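Local coordinates for protein DNA polymerase sliding clamp (Archaeoglobus fulgidus, PDB 1RWZ) that forms a ring-shaped homotrimeric sliding clamp around DNA, a moving platform that tethers the polymerase and other proteins during replication and repair, at residues V14-V22 and A38-V49; R26-R37 and P113-I122. All coordinates share one frame; numbering follows the deposited sequence.

Contact 1. Residues V14-V22 and A38-V49; sequences VTRAIVALV and AVDPANVAMVIV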
# COMPACT_ATOMS: atom_id res chain seq x y z
N VAL A 14 -3.48 -3.68 21.63
CA VAL A 14 -3.32 -3.05 22.93
C VAL A 14 -1.94 -2.40 23.05
O VAL A 14 -1.78 -1.35 23.68
CB VAL A 14 -3.52 -4.08 24.07
CG1 VAL A 14 -3.17 -3.46 25.40
CG2 VAL A 14 -4.98 -4.54 24.08
N THR A 15 -0.94 -3.02 22.44
CA THR A 15 0.41 -2.47 22.47
C THR A 15 0.41 -1.15 21.70
O THR A 15 0.96 -0.15 22.15
CB THR A 15 1.43 -3.45 21.83
OG1 THR A 15 1.54 -4.62 22.66
CG2 THR A 15 2.81 -2.80 21.71
N ARG A 16 -0.23 -1.15 20.54
CA ARG A 16 -0.30 0.05 19.72
C ARG A 16 -1.06 1.17 20.43
O ARG A 16 -0.69 2.34 20.33
CB ARG A 16 -0.98 -0.24 18.38
CG ARG A 16 -1.07 0.98 17.47
CD ARG A 16 -1.62 0.62 16.10
NE ARG A 16 -1.67 1.79 15.22
CZ ARG A 16 -2.07 1.74 13.95
NH1 ARG A 16 -2.46 0.59 13.42
NH2 ARG A 16 -2.08 2.85 13.22
N ALA A 17 -2.12 0.80 21.15
CA ALA A 17 -2.93 1.79 21.86
C ALA A 17 -2.14 2.50 22.95
O ALA A 17 -2.31 3.70 23.17
CB ALA A 17 -4.16 1.12 22.47
N ILE A 18 -1.28 1.75 23.64
CA ILE A 18 -0.48 2.32 24.72
C ILE A 18 0.72 3.12 24.21
O ILE A 18 0.97 4.23 24.69
CB ILE A 18 0.04 1.21 25.66
CG1 ILE A 18 -1.14 0.53 26.36
CG2 ILE A 18 0.99 1.80 26.71
CD1 ILE A 18 -0.74 -0.66 27.21
N VAL A 19 1.45 2.57 23.25
CA VAL A 19 2.63 3.25 22.72
C VAL A 19 2.26 4.56 22.01
O VAL A 19 3.12 5.41 21.78
CB VAL A 19 3.43 2.32 21.76
CG1 VAL A 19 2.74 2.22 20.42
CG2 VAL A 19 4.86 2.84 21.61
N ALA A 20 0.99 4.71 21.68
CA ALA A 20 0.54 5.93 21.03
C ALA A 20 0.79 7.12 21.96
O ALA A 20 1.01 8.25 21.50
CB ALA A 20 -0.95 5.84 20.70
N LEU A 21 0.78 6.87 23.26
CA LEU A 21 0.99 7.93 24.25
C LEU A 21 2.32 7.87 24.99
O LEU A 21 2.91 8.91 25.27
CB LEU A 21 -0.14 7.94 25.28
CG LEU A 21 -1.57 8.21 24.78
CD1 LEU A 21 -2.49 8.37 26.00
CD2 LEU A 21 -1.60 9.47 23.92
N VAL A 22 2.79 6.67 25.33
CA VAL A 22 4.04 6.53 26.08
C VAL A 22 4.97 5.45 25.54
O VAL A 22 4.54 4.53 24.84
CB VAL A 22 3.76 6.22 27.58
CG1 VAL A 22 2.99 7.38 28.22
CG2 VAL A 22 2.97 4.93 27.71
N ALA A 38 -1.76 5.05 31.48
CA ALA A 38 -0.66 5.99 31.28
C ALA A 38 -1.13 7.32 30.70
O ALA A 38 -2.14 7.38 30.01
CB ALA A 38 0.39 5.37 30.35
N VAL A 39 -0.39 8.38 31.00
CA VAL A 39 -0.71 9.71 30.50
C VAL A 39 0.44 10.13 29.60
O VAL A 39 1.59 9.78 29.86
CB VAL A 39 -0.83 10.72 31.66
CG1 VAL A 39 -1.22 12.08 31.12
CG2 VAL A 39 -1.85 10.23 32.66
N ASP A 40 0.15 10.87 28.53
CA ASP A 40 1.22 11.28 27.62
C ASP A 40 2.09 12.38 28.22
O ASP A 40 1.75 12.95 29.26
CB ASP A 40 0.65 11.71 26.26
CG ASP A 40 0.02 13.09 26.28
OD1 ASP A 40 0.03 13.73 25.21
OD2 ASP A 40 -0.50 13.52 27.33
N PRO A 41 3.25 12.65 27.60
CA PRO A 41 4.19 13.68 28.07
C PRO A 41 3.55 15.05 28.28
O PRO A 41 3.86 15.73 29.26
CB PRO A 41 5.25 13.70 26.98
CG PRO A 41 5.28 12.27 26.53
CD PRO A 41 3.81 11.93 26.43
N ALA A 42 2.68 15.46 27.37
CA ALA A 42 2.02 16.76 27.46
C ALA A 42 0.87 16.80 28.47
O ALA A 42 0.31 17.86 28.73
CB ALA A 42 1.52 17.18 26.09
N ASN A 43 0.52 15.64 29.04
CA ASN A 43 -0.57 15.55 30.01
C ASN A 43 -1.88 16.05 29.41
O ASN A 43 -2.69 16.70 30.07
CB ASN A 43 -0.24 16.36 31.26
CG ASN A 43 0.70 15.62 32.19
OD1 ASN A 43 0.26 14.86 33.05
ND2 ASN A 43 1.99 15.83 32.01
N VAL A 44 -2.09 15.72 28.14
CA VAL A 44 -3.30 16.12 27.43
C VAL A 44 -4.22 14.91 27.25
O VAL A 44 -5.43 15.06 27.14
CB VAL A 44 -2.94 16.70 26.04
CG1 VAL A 44 -4.20 17.03 25.27
CG2 VAL A 44 -2.07 17.95 26.21
N ALA A 45 -3.63 13.72 27.24
CA ALA A 45 -4.41 12.50 27.06
C ALA A 45 -3.94 11.36 27.95
O ALA A 45 -2.76 11.29 28.33
CB ALA A 45 -4.34 12.06 25.60
N MET A 46 -4.87 10.47 28.30
CA MET A 46 -4.58 9.32 29.13
C MET A 46 -5.18 8.09 28.44
O MET A 46 -6.14 8.21 27.69
CB MET A 46 -5.22 9.50 30.51
CG MET A 46 -4.99 8.34 31.49
SD MET A 46 -5.92 8.51 33.05
CE MET A 46 -4.82 9.52 34.02
N VAL A 47 -4.59 6.93 28.69
CA VAL A 47 -5.10 5.69 28.13
C VAL A 47 -5.24 4.68 29.27
O VAL A 47 -4.38 4.60 30.15
CB VAL A 47 -4.16 5.12 27.02
CG1 VAL A 47 -2.79 4.78 27.60
CG2 VAL A 47 -4.81 3.88 26.38
N ILE A 48 -6.34 3.94 29.27
CA ILE A 48 -6.59 2.95 30.30
C ILE A 48 -6.96 1.67 29.55
O ILE A 48 -7.95 1.65 28.83
CB ILE A 48 -7.78 3.35 31.18
CG1 ILE A 48 -7.56 4.76 31.75
CG2 ILE A 48 -7.95 2.33 32.30
CD1 ILE A 48 -8.81 5.37 32.38
N VAL A 49 -6.15 0.64 29.73
CA VAL A 49 -6.36 -0.64 29.07
C VAL A 49 -6.75 -1.74 30.05
O VAL A 49 -6.12 -1.91 31.10
CB VAL A 49 -5.09 -1.11 28.32
CG1 VAL A 49 -5.31 -2.51 27.75
CG2 VAL A 49 -4.74 -0.14 27.21
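Leu21 lays both of its methyls on the face of the paired strands of 38-49, near their turn, and it buries more surface here than any other residue of the two segments. Its CD1 lies against the backbone, 3.6 Å from Met46 C, and reaches Val47 CB; CD2 turns to Ala45 CB and to Asp40 CB, 3.9 Å away. With CG anti to the carbonyl carbon (chi1 -62°), the branch is carried over the strand. Further back along helix 8-19 the apolar contact continues. The Ile18 side chain crosses that of Val49 at about a right angle, CG1 lying 3.8 Å from Val49 CG2, and Val14 CG1 is pressed unusually tightly on Val49 CG1 at 3.3 Å. Beyond Leu21, Val22 CG2 meets Ala38 CB at 3.7 Å while its CG1 points at the carbonyl oxygen of Val39.

The two segments share no hydrogen bond; their polar groups bond within their own segment or to residues outside both. Ile18 O accepts from the backbone N of both Leu21 and Val22. In the type I turn from Asp40 to Asn43 and just after it, Asp40 OD2 is gripped twice: Val44 N meets its syn lone pair at 2.8 Å, and Ala45 N comes from above the carboxylate plane at 3.1 Å. Asp40 OD1 bonds to Tyr197 OH, and Ala17 O to Tyr236 OH, so two tyrosines of the C-terminal domain reach in.

The helix, running nearly antiparallel to strand 45-49 (156°), is thus held to the sheet by shape and burial of aliphatic groups, while one carboxylate, with the hairpin's backbone bonds, braces the turn.

Contact 2. Residues R26-R37 and P113-I122; sequences RIHFLEKGLHSR and PSAIRKEPRI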
# COMPACT_ATOMS: atom_id res chain seq x y z
N ARG A 26 3.68 0.57 33.00
CA ARG A 26 3.56 -0.47 34.02
C ARG A 26 2.40 -1.35 33.57
O ARG A 26 1.32 -0.85 33.26
CB ARG A 26 3.20 0.12 35.38
CG ARG A 26 4.32 0.86 36.10
CD ARG A 26 3.92 1.06 37.57
NE ARG A 26 4.82 1.97 38.28
CZ ARG A 26 5.00 3.25 37.95
NH1 ARG A 26 4.34 3.76 36.92
NH2 ARG A 26 5.83 4.01 38.65
N ILE A 27 2.63 -2.66 33.54
CA ILE A 27 1.59 -3.60 33.16
C ILE A 27 1.26 -4.44 34.38
O ILE A 27 2.13 -5.10 34.95
CB ILE A 27 2.06 -4.55 32.03
CG1 ILE A 27 2.55 -3.73 30.83
CG2 ILE A 27 0.91 -5.48 31.64
CD1 ILE A 27 1.54 -2.77 30.28
N HIS A 28 -0.01 -4.41 34.78
CA HIS A 28 -0.45 -5.15 35.95
C HIS A 28 -1.17 -6.43 35.56
O HIS A 28 -2.12 -6.40 34.78
CB HIS A 28 -1.42 -4.30 36.78
CG HIS A 28 -0.88 -2.97 37.19
ND1 HIS A 28 -0.07 -2.80 38.29
CD2 HIS A 28 -1.01 -1.74 36.62
CE1 HIS A 28 0.27 -1.52 38.39
NE2 HIS A 28 -0.29 -0.87 37.39
N PHE A 29 -0.70 -7.55 36.09
CA PHE A 29 -1.36 -8.82 35.85
C PHE A 29 -2.13 -9.09 37.13
O PHE A 29 -1.56 -9.53 38.14
CB PHE A 29 -0.34 -9.93 35.57
CG PHE A 29 0.26 -9.86 34.20
CD1 PHE A 29 1.34 -9.03 33.94
CD2 PHE A 29 -0.29 -10.60 33.16
CE1 PHE A 29 1.87 -8.93 32.66
CE2 PHE A 29 0.24 -10.51 31.87
CZ PHE A 29 1.32 -9.67 31.62
N LEU A 30 -3.42 -8.80 37.08
CA LEU A 30 -4.30 -8.97 38.24
C LEU A 30 -5.10 -10.26 38.14
O LEU A 30 -5.17 -10.87 37.07
CB LEU A 30 -5.25 -7.78 38.34
CG LEU A 30 -4.61 -6.40 38.21
CD1 LEU A 30 -5.70 -5.34 38.21
CD2 LEU A 30 -3.64 -6.16 39.36
N GLU A 31 -5.71 -10.67 39.24
CA GLU A 31 -6.51 -11.88 39.23
C GLU A 31 -7.62 -11.78 38.19
O GLU A 31 -7.96 -12.76 37.52
CB GLU A 31 -7.11 -12.15 40.61
CG GLU A 31 -6.08 -12.53 41.67
CD GLU A 31 -5.40 -13.86 41.39
OE1 GLU A 31 -4.43 -14.20 42.10
OE2 GLU A 31 -5.84 -14.59 40.46
N LYS A 32 -8.17 -10.58 38.03
CA LYS A 32 -9.26 -10.34 37.09
C LYS A 32 -8.82 -10.14 35.64
O LYS A 32 -9.64 -10.17 34.73
CB LYS A 32 -10.08 -9.13 37.55
CG LYS A 32 -9.37 -7.79 37.38
CD LYS A 32 -9.52 -6.89 38.62
CE LYS A 32 -8.40 -7.14 39.64
NZ LYS A 32 -8.34 -8.55 40.16
N GLY A 33 -7.52 -9.93 35.44
CA GLY A 33 -7.01 -9.73 34.09
C GLY A 33 -5.89 -8.71 34.01
O GLY A 33 -5.33 -8.30 35.03
N LEU A 34 -5.55 -8.30 32.79
CA LEU A 34 -4.48 -7.34 32.58
C LEU A 34 -4.99 -5.90 32.62
O LEU A 34 -6.05 -5.58 32.09
CB LEU A 34 -3.80 -7.62 31.23
CG LEU A 34 -2.62 -6.74 30.79
CD1 LEU A 34 -1.78 -7.51 29.78
CD2 LEU A 34 -3.12 -5.43 30.18
N HIS A 35 -4.22 -5.03 33.27
CA HIS A 35 -4.57 -3.62 33.38
C HIS A 35 -3.34 -2.75 33.18
O HIS A 35 -2.25 -3.10 33.64
CB HIS A 35 -5.16 -3.32 34.76
CG HIS A 35 -5.48 -1.87 34.98
ND1 HIS A 35 -6.59 -1.26 34.42
CD2 HIS A 35 -4.81 -0.90 35.65
CE1 HIS A 35 -6.58 0.02 34.74
NE2 HIS A 35 -5.52 0.26 35.48
N SER A 36 -3.50 -1.62 32.50
CA SER A 36 -2.41 -0.68 32.28
C SER A 36 -2.97 0.70 31.99
O SER A 36 -3.93 0.84 31.24
CB SER A 36 -1.52 -1.13 31.11
OG SER A 36 -0.38 -0.29 30.99
N ARG A 37 -2.38 1.72 32.60
CA ARG A 37 -2.84 3.09 32.40
C ARG A 37 -1.63 4.00 32.28
O ARG A 37 -0.59 3.74 32.89
CB ARG A 37 -3.71 3.53 33.58
CG ARG A 37 -2.92 3.69 34.87
CD ARG A 37 -3.80 4.04 36.05
NE ARG A 37 -4.56 2.89 36.54
CZ ARG A 37 -5.18 2.86 37.71
NH1 ARG A 37 -5.13 3.91 38.51
NH2 ARG A 37 -5.85 1.78 38.08
N PRO A 113 9.70 -1.08 37.62
CA PRO A 113 8.46 -0.30 37.68
C PRO A 113 8.63 1.08 38.31
O PRO A 113 8.00 2.05 37.87
CB PRO A 113 7.54 -1.20 38.50
CG PRO A 113 8.00 -2.57 38.12
CD PRO A 113 9.50 -2.43 38.17
N SER A 114 9.48 1.17 39.32
CA SER A 114 9.73 2.42 40.02
C SER A 114 10.41 3.47 39.14
O SER A 114 10.21 4.67 39.33
CB SER A 114 10.60 2.16 41.25
OG SER A 114 9.98 1.21 42.11
N ALA A 115 11.20 3.01 38.18
CA ALA A 115 11.91 3.90 37.28
C ALA A 115 10.94 4.53 36.28
O ALA A 115 11.28 5.50 35.59
CB ALA A 115 13.00 3.14 36.54
N ILE A 116 9.74 3.98 36.20
CA ILE A 116 8.72 4.48 35.29
C ILE A 116 7.88 5.55 35.98
O ILE A 116 7.68 5.50 37.20
CB ILE A 116 7.79 3.33 34.82
CG1 ILE A 116 8.62 2.27 34.09
CG2 ILE A 116 6.70 3.87 33.91
CD1 ILE A 116 7.80 1.09 33.59
N ARG A 117 7.41 6.52 35.21
CA ARG A 117 6.60 7.60 35.75
C ARG A 117 5.48 7.08 36.64
O ARG A 117 4.77 6.14 36.28
CB ARG A 117 5.99 8.43 34.62
CG ARG A 117 4.98 9.45 35.11
CD ARG A 117 4.45 10.31 33.98
NE ARG A 117 3.39 11.20 34.46
CZ ARG A 117 2.80 12.14 33.72
NH1 ARG A 117 3.17 12.32 32.46
NH2 ARG A 117 1.85 12.89 34.25
N LYS A 118 5.34 7.70 37.81
CA LYS A 118 4.32 7.33 38.79
C LYS A 118 3.00 6.91 38.16
O LYS A 118 2.54 7.51 37.19
CB LYS A 118 4.06 8.50 39.75
CG LYS A 118 5.15 8.72 40.79
CD LYS A 118 5.18 7.59 41.81
CE LYS A 118 6.20 7.86 42.91
NZ LYS A 118 6.21 6.78 43.94
N GLU A 119 2.40 5.87 38.72
CA GLU A 119 1.13 5.35 38.24
C GLU A 119 0.07 6.45 38.40
O GLU A 119 -0.19 6.91 39.51
CB GLU A 119 0.73 4.12 39.05
CG GLU A 119 -0.39 3.30 38.44
CD GLU A 119 0.05 2.53 37.21
OE1 GLU A 119 -0.74 1.69 36.73
OE2 GLU A 119 1.18 2.76 36.72
N PRO A 120 -0.56 6.87 37.29
CA PRO A 120 -1.59 7.91 37.35
C PRO A 120 -2.93 7.42 37.91
O PRO A 120 -3.25 6.24 37.83
CB PRO A 120 -1.71 8.35 35.89
CG PRO A 120 -1.49 7.06 35.16
CD PRO A 120 -0.30 6.46 35.90
N ARG A 121 -3.70 8.34 38.49
CA ARG A 121 -5.00 8.00 39.06
C ARG A 121 -6.10 8.21 38.02
O ARG A 121 -6.01 9.10 37.18
CB ARG A 121 -5.29 8.86 40.29
CG ARG A 121 -4.40 8.57 41.50
CD ARG A 121 -4.88 9.34 42.72
NE ARG A 121 -4.09 9.03 43.91
CZ ARG A 121 -4.34 9.53 45.12
NH1 ARG A 121 -5.35 10.37 45.30
NH2 ARG A 121 -3.57 9.19 46.15
N ILE A 122 -7.14 7.39 38.10
CA ILE A 122 -8.26 7.50 37.17
C ILE A 122 -9.22 8.58 37.65
O ILE A 122 -9.77 8.50 38.75
CB ILE A 122 -9.03 6.16 37.07
CG1 ILE A 122 -8.09 5.07 36.55
CG2 ILE A 122 -10.23 6.32 36.14
CD1 ILE A 122 -8.72 3.69 36.52
O HOH W 1 -0.49 0.80 34.45
O HOH W 2 6.39 4.58 41.64
O HOH W 3 -7.24 5.56 40.26
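The guanidinium of Arg26 sits in a cradle of backbone carbonyls from 113-122. NH1 gives a straight bond (176°) to Arg117 O, in the guanidinium plane, although it approaches from above the plane of that carbonyl; the modelled 2.5 Å between Arg26 NH1 and Arg117 O is very short, so the exact length is doubtful. NH2 adds a weak bond to Ile116 O, and Ile116 CB lies over one face of the group. Glu119 slides past the Arg26 chain in the opposite direction; NH1 and Glu119 OE2 make a weak salt bridge of 3.3 Å, with the two flat groups nearly perpendicular.

The other carboxylate oxygen serves His28: NE2 donates to Glu119 OE1 at 2.7 Å, in the plane of the ring but well above that of the carboxylate. A bend at chi2 (72°) lets Glu119 face both Arg26 and His28. Arg37 passes the same carboxylate, NE being 4.0 Å from Glu119 OE1 without aiming an N-H at it. Ile122 CD1 covers the centre of the Arg37 guanidinium, 3.8 Å from CZ, and Arg37 CG packs on Pro120 CG.

Behind these, His35 NE2 accepts from Arg37 NE at 3.0 Å, with ring and guanidinium sharing the bond in plane. Water 1, which accepts from Arg37 N, also lies close to Glu119 OE1. Thr66 OG1 bonds to His28 ND1 and Asp50 OD2 to His35 ND1, fixing the rotation of each imidazole.

The peptide is part of the interdomain connecting loop of PCNA, between strands 104-109 and 129-134. It runs across the ends of side chains from strands 24-30 and 33-39, while Pro120 and Ile122 also touch Met46 and Ile48 of strand 45-52.

Overall arrangement
Both contacts use strand 33-39, the neighbour in the long antiparallel sheet of strands 24-30 and 45-52, but they meet different sides of it. Contact 1 is buried: aliphatic groups of helix 8-19 and the residues after it pack on one face. Contact 2 lies at the surface, where arginines, histidines and a glutamate bind the connecting loop to the other face with charge, carbonyl oxygens and water. Their centres are about 12 Å apart, and the two are joined directly: Val49 N probably bonds to Ser36 O, Asn43 OD1 to Arg117 NH2, and Met46 CE packs on Arg121 O. In PCNA rings such helices line the DNA channel, with the sheets outside.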